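ORF98 PTP-2 (PDB 6I28) probably dephosphorylates tyrosine and serine/threonine residues of protein substrates, possibly MAP kinases, as a viral member of the dual-specificity phosphatase family. Local coordinates at residues S44-D49 with L101-A106; E83-Y88 with A112-Y117; C69-K74 with S143-E148. All coordinates share one frame; numbering follows the deposited sequence.

Interaction 1: S44-D49 with L101-A106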
# COMPACT_ATOMS: atom_id res chain seq x y z
N SER A 44 -5.15 5.35 -3.89
CA SER A 44 -4.44 5.83 -5.08
C SER A 44 -3.28 6.69 -4.60
O SER A 44 -3.47 7.79 -4.05
CB SER A 44 -5.37 6.63 -6.00
OG SER A 44 -6.45 5.90 -6.55
N LEU A 45 -2.06 6.22 -4.84
CA LEU A 45 -0.84 6.92 -4.47
C LEU A 45 -0.19 7.36 -5.79
O LEU A 45 0.68 6.67 -6.35
CB LEU A 45 0.04 6.02 -3.69
CG LEU A 45 -0.51 5.52 -2.37
CD1 LEU A 45 0.59 4.65 -1.76
CD2 LEU A 45 -0.98 6.58 -1.50
N ILE A 46 -0.65 8.48 -6.32
CA ILE A 46 -0.22 8.94 -7.63
C ILE A 46 0.03 10.44 -7.63
O ILE A 46 -0.50 11.19 -6.81
CB ILE A 46 -1.24 8.59 -8.75
CG1 ILE A 46 -2.59 9.28 -8.49
CG2 ILE A 46 -1.49 7.09 -8.81
CD1 ILE A 46 -3.66 8.98 -9.49
N ASP A 47 0.87 10.86 -8.60
CA ASP A 47 1.19 12.26 -8.84
C ASP A 47 0.40 12.82 -10.01
O ASP A 47 0.50 14.01 -10.30
CB ASP A 47 2.72 12.41 -9.12
CG ASP A 47 3.23 11.54 -10.29
OD1 ASP A 47 3.32 10.30 -10.12
OD2 ASP A 47 3.61 12.14 -11.35
N SER A 48 -0.41 11.98 -10.68
CA SER A 48 -1.26 12.39 -11.78
C SER A 48 -2.65 12.73 -11.25
O SER A 48 -2.90 12.69 -10.04
CB SER A 48 -1.32 11.29 -12.85
OG SER A 48 -1.79 10.04 -12.37
N ASP A 49 -3.57 13.07 -12.16
CA ASP A 49 -4.92 13.45 -11.77
C ASP A 49 -5.73 12.22 -11.35
O ASP A 49 -5.83 11.26 -12.12
CB ASP A 49 -5.61 14.14 -12.94
CG ASP A 49 -6.88 14.88 -12.53
OD1 ASP A 49 -7.31 14.74 -11.36
OD2 ASP A 49 -7.43 15.59 -13.40
N LEU A 101 -7.39 -2.32 -2.69
CA LEU A 101 -6.44 -2.20 -3.79
C LEU A 101 -5.62 -0.94 -3.51
O LEU A 101 -6.15 0.16 -3.51
CB LEU A 101 -7.12 -2.12 -5.15
CG LEU A 101 -6.17 -1.65 -6.26
CD1 LEU A 101 -4.95 -2.66 -6.43
CD2 LEU A 101 -6.90 -1.42 -7.59
N ILE A 102 -4.32 -1.10 -3.31
CA ILE A 102 -3.37 0.01 -3.23
C ILE A 102 -2.62 0.09 -4.57
O ILE A 102 -2.03 -0.88 -5.05
CB ILE A 102 -2.36 -0.16 -2.10
CG1 ILE A 102 -3.01 -0.38 -0.72
CG2 ILE A 102 -1.42 1.09 -2.04
CD1 ILE A 102 -2.03 -1.08 0.24
N HIS A 103 -2.68 1.22 -5.24
CA HIS A 103 -2.07 1.34 -6.55
C HIS A 103 -1.30 2.65 -6.70
O HIS A 103 -1.63 3.68 -6.10
CB HIS A 103 -3.10 1.24 -7.69
CG HIS A 103 -3.81 2.52 -8.03
ND1 HIS A 103 -3.37 3.42 -8.98
CD2 HIS A 103 -4.95 3.06 -7.52
CE1 HIS A 103 -4.20 4.44 -9.05
NE2 HIS A 103 -5.17 4.25 -8.17
N CYS A 104 -0.29 2.60 -7.55
CA CYS A 104 0.42 3.77 -8.05
C CYS A 104 0.42 3.68 -9.56
O CYS A 104 -0.64 3.41 -10.17
CB CYS A 104 1.81 3.86 -7.42
SG CYS A 104 2.87 2.42 -7.51
N HIS A 105 1.55 3.92 -10.21
CA HIS A 105 1.62 3.80 -11.67
C HIS A 105 2.17 2.45 -12.12
O HIS A 105 1.64 1.86 -13.06
CB HIS A 105 2.45 4.95 -12.25
CG HIS A 105 1.66 6.21 -12.39
ND1 HIS A 105 0.42 6.26 -12.99
CD2 HIS A 105 1.91 7.47 -11.98
CE1 HIS A 105 -0.04 7.49 -12.97
NE2 HIS A 105 0.84 8.25 -12.36
N ALA A 106 3.20 1.94 -11.45
CA ALA A 106 3.81 0.67 -11.81
C ALA A 106 3.52 -0.44 -10.82
O ALA A 106 3.73 -1.61 -11.14
CB ALA A 106 5.33 0.84 -11.94

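Interaction 2: E83-Y88 with A112-Y117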
# COMPACT_ATOMS: atom_id res chain seq x y z
N GLU A 83 1.03 7.44 8.60
CA GLU A 83 0.16 7.11 9.74
C GLU A 83 -1.31 7.16 9.35
O GLU A 83 -2.05 6.21 9.59
CB GLU A 83 0.43 8.03 10.92
CG GLU A 83 -0.40 7.65 12.12
CD GLU A 83 0.06 6.39 12.80
OE1 GLU A 83 1.20 5.96 12.52
OE2 GLU A 83 -0.72 5.84 13.63
N MET A 84 -1.73 8.23 8.69
CA MET A 84 -3.11 8.33 8.20
C MET A 84 -3.43 7.18 7.25
O MET A 84 -4.47 6.51 7.37
CB MET A 84 -3.31 9.70 7.52
CG MET A 84 -4.71 9.97 6.99
SD MET A 84 -4.98 9.16 5.37
CE MET A 84 -4.02 10.23 4.28
N LEU A 85 -2.51 6.84 6.35
CA LEU A 85 -2.77 5.76 5.42
C LEU A 85 -2.91 4.43 6.14
O LEU A 85 -3.80 3.63 5.84
CB LEU A 85 -1.64 5.69 4.40
CG LEU A 85 -1.71 6.80 3.33
CD1 LEU A 85 -0.38 6.89 2.62
CD2 LEU A 85 -2.87 6.53 2.31
N PHE A 86 -1.99 4.15 7.05
CA PHE A 86 -2.11 2.93 7.85
C PHE A 86 -3.46 2.81 8.55
O PHE A 86 -4.09 1.74 8.51
CB PHE A 86 -0.99 2.81 8.88
CG PHE A 86 -1.12 1.57 9.74
CD1 PHE A 86 -0.65 0.35 9.30
CD2 PHE A 86 -1.83 1.61 10.93
CE1 PHE A 86 -0.82 -0.75 10.05
CE2 PHE A 86 -2.01 0.48 11.66
CZ PHE A 86 -1.43 -0.69 11.24
N ASN A 87 -3.89 3.88 9.21
CA ASN A 87 -5.14 3.87 9.95
C ASN A 87 -6.32 3.70 9.03
O ASN A 87 -7.27 2.98 9.36
CB ASN A 87 -5.26 5.12 10.76
CG ASN A 87 -4.35 5.11 11.92
OD1 ASN A 87 -4.12 4.08 12.52
ND2 ASN A 87 -3.82 6.27 12.27
N TYR A 88 -6.27 4.29 7.83
CA TYR A 88 -7.31 4.05 6.85
C TYR A 88 -7.40 2.58 6.47
O TYR A 88 -8.47 1.95 6.51
CB TYR A 88 -7.06 4.90 5.63
CG TYR A 88 -8.10 4.79 4.57
CD1 TYR A 88 -9.28 5.54 4.63
CD2 TYR A 88 -7.94 3.93 3.49
CE1 TYR A 88 -10.20 5.42 3.64
CE2 TYR A 88 -8.87 3.83 2.50
CZ TYR A 88 -10.01 4.59 2.56
OH TYR A 88 -10.93 4.43 1.54
N ALA A 112 3.69 -0.50 -3.27
CA ALA A 112 4.33 -1.61 -2.57
C ALA A 112 4.86 -1.20 -1.20
O ALA A 112 4.81 -1.97 -0.24
CB ALA A 112 5.47 -2.18 -3.40
N THR A 113 5.35 0.04 -1.09
CA THR A 113 5.84 0.56 0.18
C THR A 113 4.74 0.58 1.24
O THR A 113 4.93 0.13 2.37
CB THR A 113 6.45 1.93 -0.05
OG1 THR A 113 7.70 1.78 -0.76
CG2 THR A 113 6.78 2.68 1.28
N LEU A 114 3.55 1.08 0.89
CA LEU A 114 2.47 1.06 1.87
C LEU A 114 2.01 -0.34 2.23
O LEU A 114 1.69 -0.60 3.41
CB LEU A 114 1.28 1.89 1.37
CG LEU A 114 0.02 2.01 2.25
CD1 LEU A 114 0.38 2.56 3.61
CD2 LEU A 114 -1.05 2.86 1.56
N ALA A 115 1.91 -1.24 1.24
CA ALA A 115 1.53 -2.62 1.53
C ALA A 115 2.52 -3.28 2.48
O ALA A 115 2.11 -3.91 3.47
CB ALA A 115 1.41 -3.40 0.23
N ILE A 116 3.81 -3.07 2.24
CA ILE A 116 4.84 -3.69 3.06
C ILE A 116 4.73 -3.14 4.47
O ILE A 116 4.84 -3.88 5.44
CB ILE A 116 6.24 -3.45 2.45
CG1 ILE A 116 6.45 -4.26 1.16
CG2 ILE A 116 7.37 -3.77 3.47
CD1 ILE A 116 7.80 -4.06 0.43
N TYR A 117 4.48 -1.84 4.60
CA TYR A 117 4.41 -1.23 5.92
C TYR A 117 3.18 -1.73 6.68
O TYR A 117 3.26 -2.04 7.89
CB TYR A 117 4.32 0.28 5.80
CG TYR A 117 4.20 0.97 7.16
CD1 TYR A 117 5.13 0.83 8.12
CD2 TYR A 117 3.11 1.77 7.45
CE1 TYR A 117 5.03 1.46 9.38
CE2 TYR A 117 2.95 2.41 8.67
CZ TYR A 117 3.90 2.26 9.64
OH TYR A 117 3.79 2.88 10.88
O HOH W 1 3.15 5.49 10.60

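Interaction 3: C69-K74 with S143-E148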
# COMPACT_ATOMS: atom_id res chain seq x y z
N CYS A 69 1.45 12.07 -4.23
CA CYS A 69 2.83 11.86 -3.80
C CYS A 69 3.64 11.40 -4.99
O CYS A 69 3.16 10.64 -5.84
CB CYS A 69 2.98 10.83 -2.68
SG CYS A 69 2.08 9.23 -3.00
N GLU A 70 4.89 11.83 -5.02
CA GLU A 70 5.87 11.45 -6.03
C GLU A 70 6.73 10.30 -5.51
O GLU A 70 6.76 10.00 -4.31
CB GLU A 70 6.75 12.65 -6.40
CG GLU A 70 5.99 13.66 -7.21
CD GLU A 70 6.76 14.93 -7.33
OE1 GLU A 70 8.00 14.84 -7.42
OE2 GLU A 70 6.14 16.01 -7.32
N ASP A 71 7.41 9.64 -6.45
CA ASP A 71 8.41 8.63 -6.13
C ASP A 71 9.74 9.35 -6.41
O ASP A 71 10.29 9.30 -7.52
CB ASP A 71 8.21 7.35 -6.92
CG ASP A 71 9.14 6.25 -6.46
OD1 ASP A 71 10.19 6.56 -5.85
OD2 ASP A 71 8.83 5.09 -6.73
N ASP A 72 10.21 10.06 -5.41
CA ASP A 72 11.35 10.94 -5.61
C ASP A 72 11.91 11.17 -4.22
O ASP A 72 11.15 11.53 -3.30
CB ASP A 72 10.94 12.24 -6.29
CG ASP A 72 12.13 12.94 -6.92
OD1 ASP A 72 12.19 13.08 -8.18
OD2 ASP A 72 13.02 13.33 -6.15
N ALA A 73 13.22 11.02 -4.08
CA ALA A 73 13.89 11.14 -2.79
C ALA A 73 13.55 12.48 -2.15
O ALA A 73 13.82 12.74 -0.97
CB ALA A 73 15.40 11.03 -2.92
N LYS A 74 12.90 13.34 -2.91
CA LYS A 74 12.62 14.71 -2.47
C LYS A 74 11.22 14.88 -1.92
O LYS A 74 11.03 15.76 -1.09
CB LYS A 74 12.82 15.63 -3.58
CG LYS A 74 14.26 15.86 -3.75
CD LYS A 74 14.29 17.20 -4.16
CE LYS A 74 14.45 17.07 -5.66
NZ LYS A 74 15.84 17.33 -5.84
N SER A 143 11.85 2.09 -4.04
CA SER A 143 13.01 2.96 -4.15
C SER A 143 13.78 3.01 -2.84
O SER A 143 13.22 2.86 -1.76
CB SER A 143 12.58 4.36 -4.54
OG SER A 143 11.72 4.33 -5.67
N GLU A 144 15.08 3.30 -2.96
CA GLU A 144 15.94 3.25 -1.78
C GLU A 144 15.40 4.11 -0.64
O GLU A 144 15.45 3.70 0.53
CB GLU A 144 17.36 3.71 -2.14
CG GLU A 144 18.27 2.57 -2.54
CD GLU A 144 19.72 3.01 -2.74
OE1 GLU A 144 20.32 2.62 -3.76
OE2 GLU A 144 20.25 3.74 -1.86
N HIS A 145 14.90 5.31 -0.94
CA HIS A 145 14.45 6.16 0.17
C HIS A 145 13.19 5.61 0.83
O HIS A 145 12.95 5.87 2.02
CB HIS A 145 14.23 7.61 -0.29
CG HIS A 145 13.06 7.81 -1.19
ND1 HIS A 145 13.07 7.45 -2.52
CD2 HIS A 145 11.85 8.38 -0.96
CE1 HIS A 145 11.91 7.77 -3.08
NE2 HIS A 145 11.15 8.32 -2.15
N PHE A 146 12.36 4.86 0.10
CA PHE A 146 11.24 4.19 0.76
C PHE A 146 11.74 3.04 1.64
O PHE A 146 11.15 2.76 2.69
CB PHE A 146 10.21 3.65 -0.23
CG PHE A 146 9.44 4.72 -0.93
CD1 PHE A 146 9.01 5.85 -0.26
CD2 PHE A 146 9.09 4.57 -2.25
CE1 PHE A 146 8.34 6.84 -0.95
CE2 PHE A 146 8.37 5.56 -2.92
CZ PHE A 146 7.98 6.68 -2.25
N VAL A 147 12.79 2.33 1.20
CA VAL A 147 13.39 1.28 2.04
C VAL A 147 13.91 1.87 3.35
O VAL A 147 13.68 1.31 4.42
CB VAL A 147 14.51 0.56 1.27
CG1 VAL A 147 15.27 -0.39 2.21
CG2 VAL A 147 13.96 -0.20 0.07
N GLU A 148 14.58 3.01 3.29
CA GLU A 148 15.05 3.62 4.53
C GLU A 148 13.87 4.13 5.37
O GLU A 148 13.91 4.05 6.60
CB GLU A 148 16.05 4.74 4.24
CG GLU A 148 17.38 4.25 3.67
CD GLU A 148 18.09 3.18 4.53
OE1 GLU A 148 18.25 3.39 5.77
OE2 GLU A 148 18.49 2.13 3.96
O HOH W 2 8.91 10.01 -2.51

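Interaction 1: S44-D49 with L101-A106
Ser-44 OG is gripped by two imidazoles: it shares a 2.6 Å hydrogen bond with His-103 NE2, lying near the ring plane at its edge, and a second one with His-64 of strand 64-68. A serine suits this spot because its hydroxyl can give one bond and take another. His-103 CG sits between its backbone N and carbonyl carbon (chi1 84°), and the far nitrogen of the ring is also engaged, since His-103 ND1 donates to Cys-104 O (3.0 Å, 162°) along a lone pair in the carbonyl plane. Held at both nitrogens, the imidazole can hardly rotate. The backbones beneath run as neighbouring parallel strands, tied by Leu-45 N to His-103 O at 2.9 Å. Next to this bond Leu-45 O is buried with no hydrogen-bond partner in the model; it meets Cys-104, by CB and by a CA-H...O contact from CA (3.4 Å). On the sheet face turned to helix 110-123, the side chains of Leu-45 and Ile-102 lie side by side, pointing the same way, and touch through CD1 and CG2.

Beyond the strands, His-105 is boxed in by the segment 46-48. Ile-46 CG2 lies over one face of its ring and also reaches His-103 CE1 at 3.8 Å, a branched side chain filling the angle between two imidazoles. Asp-47 OD1 approaches His-105 CD2 at the ring edge (3.7 Å), its carboxylate turned 83° from the ring, while its main partner is Arg-110, by a salt bridge. Ser-48 OG lies near the ring plane, 3.2 Å from His-105 CE1, and a calcium ion sits about 3 Å from the His-105 side chain. Cys-104 matches the family's nucleophile in the HC-X5-R signature. The polar chain His-64, Ser-44, His-103 probably steadies the Cys-104 carbonyl, consistent with a second shell for the phosphate-binding loop.

Interaction 2: E83-Y88 with A112-Y117
Helices 82-95 and 110-123 pack on one face of the central sheet, and between them Leu-85 packs on Leu-114 and Phe-86 on Tyr-117. The axes of segments 83-88 and 112-117 cross at -64°, 10.6 Å apart at closest. Leu-114 extends with CG anti to its backbone N (chi1 180°), and its CD1 touches Leu-85 CB at 3.8 Å; the two side chains meet at about a right angle. Leucine suits both places because these residues also reach the strand layer, Leu-85 on Val-43 and Leu-114 on Leu-45.

Farther from the sheet the aromatics take over. Tyr-117 CE2 packs against Phe-86 CB (4.0 Å), the ring planes inclined at 66° and their centroids 5.9 Å apart. Tyrosine adds a hydroxyl at the outer margin, where one water donates to both Tyr-117 OH (2.7 Å) and Glu-83 OE1 (2.8 Å). Arg-121 bonds to the same two atoms and lies against the Phe-86 ring as a cation-pi partner, while the C-terminal Glu-168 also bonds to Tyr-117 OH. Apolar near the sheet and polar outside, the interface joins the helix of the beta-alpha-beta crossover from strand 64-68 to strand 100-103 with the helix that follows the signature loop, as in the phosphatase alpha/beta fold.

Interaction 3: C69-K74 with S143-E148
From CB, on a bond directed toward the loop 69-74, the His-145 side chain enters that loop with its CG between the backbone N and the carbonyl carbon (chi1 70°). CG, ND1 and CD2 all lie near Ala-73 CA, which stands almost exactly over the ring centre, 3.7 Å from the centroid and 6° off the normal: a CH-pi contact. Alanine suits the place because its small side chain lets the backbone settle onto the face. On the opposite face Phe-146 CG lies toward the rim, leaving the imidazole between its own helix neighbour and the loop. CE1 meets Asp-71 OD1 at the ring edge, 3.5 Å away. At the tip, NE2 is hydrogen-bonded to a water at 2.8 Å, which also lies within bonding distance of Glu-70 O and accepts from Asp-72 N, fastening histidine to loop backbone; Asp-72 O is also near NE2, at 3.4 Å, but at too poor an angle for a bond.

The loop follows strand 64-68, and Asp-71 stands where dual-specificity phosphatases carry their general-acid aspartate, a role inferred here from the family. Its carboxylate is held on both oxygens. Ser-143 OG donates to the syn lone pair of Asp-71 OD1, at 2.7 Å, and OD2 bonds to Ser-109 OG of the signature loop; the two serine hydroxyls are themselves hydrogen-bonded. Asp-71 CG, anti to its backbone N (chi1 -172°), also lies obliquely against Phe-146, whose CE2 is 3.6 Å from OD1. Phe-146 packs on Arg-110 and Thr-113 as well, an aromatic wide enough to span loop and helix 110-123. Ser-143 occupies the N-cap position of helix 144-151, but its side chain makes no capping bond; the hydroxyl bonds instead to Asp-71 and Ser-109. A calcium ion lies about 5 Å from the Asp-71 side chain.

Overall arrangement
Going from the N terminus, strand 41-46 gives the first partner of interaction 1, the loop 69-74 after strand 64-68 the first of interaction 3, and helix 82-95 the first of interaction 2. Strand 100-103 then closes interaction 1, helix 110-123 closes interaction 2, and helix 144-151 closes interaction 3 last. Interaction 1 thus crosses both others, whereas the span of interaction 2 falls wholly within that of interaction 3. Ile-102 and Leu-45 pack on Leu-114, joining sheet to helices; Asp-47 abuts Cys-69 and Glu-70; Thr-113 touches Phe-146. Together the contacts bind sheet, helical layer and putative acid loop around the signature loop.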